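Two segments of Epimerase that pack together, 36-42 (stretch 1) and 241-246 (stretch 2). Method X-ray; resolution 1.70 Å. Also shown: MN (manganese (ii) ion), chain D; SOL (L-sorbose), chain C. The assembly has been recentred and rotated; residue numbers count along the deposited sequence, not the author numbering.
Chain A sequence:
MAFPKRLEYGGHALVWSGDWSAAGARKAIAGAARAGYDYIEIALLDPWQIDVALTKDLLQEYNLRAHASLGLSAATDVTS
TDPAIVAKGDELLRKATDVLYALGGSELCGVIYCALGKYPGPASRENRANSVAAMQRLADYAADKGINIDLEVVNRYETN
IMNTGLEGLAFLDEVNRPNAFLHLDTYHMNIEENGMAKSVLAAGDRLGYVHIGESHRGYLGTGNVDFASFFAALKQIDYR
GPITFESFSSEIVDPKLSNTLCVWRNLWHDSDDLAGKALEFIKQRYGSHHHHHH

Stretch 1 36-42: GYDYIEI
Stretch 2, residues 241-246: GPITFE

Residues 39-42 form a β-strand that continues later in the chain; residues 242-245 run as a second strand. Their axes approach to 8.2 Å and their N-to-C directions differ by 70°, so the strands cross steeply and side chains, not backbone bonds, join them. The nearest CA atoms across the stretches are Glu41 CA and Thr244 CA, 7.3 Å apart.

Before the first strand, Gly36 leaves a helix through a Schellman motif. Its phi/psi of 98/18 would jam a CB against the preceding carbonyl, which calls for glycine. Tyr37 (-69/152) and Asp38 (-82/-34) lead into extended Tyr39 (-146/162), Ile40 (-110/141), Glu41 (-98/110) and Ile42 (-86/129; chi1 m, chi2 t). Strand alternation directs Tyr39 and Glu41 toward stretch 2 and Ile40 away.

Tyr39 takes chi1 p (69°) with chi2 at 90°, carrying its hydroxyl to the second strand. There Tyr39 OH donates to Thr244 OG1 at 2.6 Å, a short bond with OG1 near the plane of the ring, as suits a phenol. Thr244, with backbone angles -106/127 and chi1 m (-53°), passes the chain on: Thr244 OG1 donates to Glu41 OE1 at 2.8 Å. A hydroxyl can accept and donate at once, so threonine relays between phenol and carboxylate. Glu41 is t, t through chi1 and chi2, an extended reach, before chi3 turns to -63°.

Two apolar pairs accompany this relay. Pro242 (-59/138, C-gamma exo) brings CB to 3.8 Å from Tyr39 CZ. Tyr37, chi1 m (-72°) and chi2 -86°, brings CE1 to 4.3 Å from CB of Phe245 (-74/127; chi1 t, 169°; chi2 55°), so two buried aromatic residues pack together; Tyr37 OH also approaches Phe245 CD2 to 3.6 Å. Ile243 (-126/112, chi1 m, chi2 t) points away, its side chain out of contact.

Beyond Phe245, Glu246 (-126/132; chi1 and chi2 t, chi3 -121°) binds manganese MN through OE2 at 2.1 Å.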

# COMPACT_ATOMS: atom_id res chain seq x y z
N GLY A 36 25.61 0.19 16.13
CA GLY A 36 25.40 0.81 17.45
C GLY A 36 23.97 0.65 17.95
O GLY A 36 23.56 1.39 18.85
N TYR A 37 23.21 -0.29 17.38
CA TYR A 37 21.85 -0.62 17.87
C TYR A 37 21.94 -1.30 19.24
O TYR A 37 22.97 -1.93 19.57
CB TYR A 37 21.09 -1.47 16.85
CG TYR A 37 20.67 -0.72 15.62
CD1 TYR A 37 19.49 -0.01 15.57
CD2 TYR A 37 21.48 -0.69 14.50
CE1 TYR A 37 19.11 0.70 14.44
CE2 TYR A 37 21.11 -0.01 13.35
CZ TYR A 37 19.93 0.70 13.33
OH TYR A 37 19.55 1.39 12.21
N ASP A 38 20.88 -1.14 20.04
CA ASP A 38 20.71 -1.79 21.36
C ASP A 38 20.19 -3.22 21.19
O ASP A 38 20.54 -4.09 22.01
CB ASP A 38 19.74 -0.99 22.24
CG ASP A 38 20.20 0.43 22.49
OD1 ASP A 38 21.35 0.58 22.94
OD2 ASP A 38 19.42 1.36 22.23
N TYR A 39 19.36 -3.47 20.18
CA TYR A 39 18.76 -4.81 19.98
C TYR A 39 18.59 -5.09 18.49
O TYR A 39 18.64 -4.16 17.66
CB TYR A 39 17.42 -4.94 20.72
CG TYR A 39 16.29 -4.11 20.18
CD1 TYR A 39 15.44 -4.59 19.21
CD2 TYR A 39 16.07 -2.82 20.63
CE1 TYR A 39 14.40 -3.83 18.71
CE2 TYR A 39 15.05 -2.04 20.13
CZ TYR A 39 14.21 -2.53 19.15
OH TYR A 39 13.21 -1.76 18.64
N ILE A 40 18.43 -6.36 18.17
CA ILE A 40 17.99 -6.82 16.83
C ILE A 40 16.57 -7.36 16.97
O ILE A 40 16.25 -7.99 17.99
CB ILE A 40 18.95 -7.88 16.27
CG1 ILE A 40 18.50 -8.33 14.88
CG2 ILE A 40 19.08 -9.05 17.23
CD1 ILE A 40 19.62 -8.69 13.97
N GLU A 41 15.72 -7.08 15.98
CA GLU A 41 14.36 -7.62 15.92
C GLU A 41 14.40 -8.82 14.99
O GLU A 41 14.62 -8.65 13.79
CB GLU A 41 13.37 -6.56 15.44
CG GLU A 41 11.93 -7.02 15.54
CD GLU A 41 10.97 -5.95 15.07
OE1 GLU A 41 10.94 -4.88 15.71
OE2 GLU A 41 10.31 -6.18 14.04
N ILE A 42 14.24 -10.01 15.56
CA ILE A 42 14.29 -11.28 14.80
C ILE A 42 12.90 -11.56 14.22
O ILE A 42 11.94 -11.51 14.98
CB ILE A 42 14.79 -12.42 15.70
CG1 ILE A 42 16.18 -12.10 16.25
CG2 ILE A 42 14.77 -13.73 14.94
CD1 ILE A 42 16.68 -13.06 17.31
N GLY A 241 9.91 3.27 24.70
CA GLY A 241 9.80 1.86 24.31
C GLY A 241 10.68 1.59 23.10
O GLY A 241 11.39 2.47 22.63
N PRO A 242 10.66 0.35 22.59
CA PRO A 242 11.46 -0.01 21.42
C PRO A 242 11.12 0.85 20.20
O PRO A 242 9.95 1.12 19.94
CB PRO A 242 11.13 -1.49 21.20
CG PRO A 242 10.67 -1.96 22.55
CD PRO A 242 9.93 -0.79 23.15
N ILE A 243 12.16 1.26 19.48
CA ILE A 243 12.05 1.90 18.14
C ILE A 243 12.95 1.10 17.20
O ILE A 243 14.18 1.13 17.42
CB ILE A 243 12.47 3.38 18.21
CG1 ILE A 243 11.62 4.15 19.23
CG2 ILE A 243 12.42 4.00 16.82
CD1 ILE A 243 12.05 5.59 19.43
N THR A 244 12.37 0.38 16.25
CA THR A 244 13.10 -0.48 15.28
C THR A 244 13.12 0.19 13.91
O THR A 244 12.04 0.55 13.40
CB THR A 244 12.47 -1.86 15.09
OG1 THR A 244 12.27 -2.51 16.34
CG2 THR A 244 13.30 -2.76 14.20
N PHE A 245 14.31 0.33 13.33
CA PHE A 245 14.46 0.68 11.90
C PHE A 245 14.11 -0.56 11.08
O PHE A 245 14.68 -1.65 11.31
CB PHE A 245 15.87 1.19 11.59
CG PHE A 245 16.14 1.30 10.12
CD1 PHE A 245 15.32 2.05 9.29
CD2 PHE A 245 17.21 0.63 9.54
CE1 PHE A 245 15.55 2.13 7.93
CE2 PHE A 245 17.45 0.72 8.18
CZ PHE A 245 16.63 1.48 7.38
N GLU A 246 13.20 -0.38 10.13
CA GLU A 246 12.71 -1.45 9.25
C GLU A 246 12.87 -1.00 7.80
O GLU A 246 12.47 0.14 7.46
CB GLU A 246 11.26 -1.79 9.59
CG GLU A 246 10.74 -2.96 8.79
CD GLU A 246 9.47 -3.54 9.39
OE1 GLU A 246 9.46 -4.74 9.74
OE2 GLU A 246 8.50 -2.78 9.50
MN MN D . 6.70 -2.90 10.63
C1 SOL C . 5.13 -5.63 7.64
O1 SOL C . 4.80 -4.73 6.61
C2 SOL C . 5.84 -4.96 8.77
O2 SOL C . 5.73 -3.75 8.94
C3 SOL C . 6.73 -5.80 9.67
O3 SOL C . 6.96 -5.15 10.90
C4 SOL C . 6.14 -7.18 9.90
O4 SOL C . 4.87 -7.06 10.55
C5 SOL C . 7.03 -8.09 10.75
O5 SOL C . 6.32 -9.29 11.06
C6 SOL C . 8.33 -8.46 10.08
O6 SOL C . 9.13 -9.28 10.94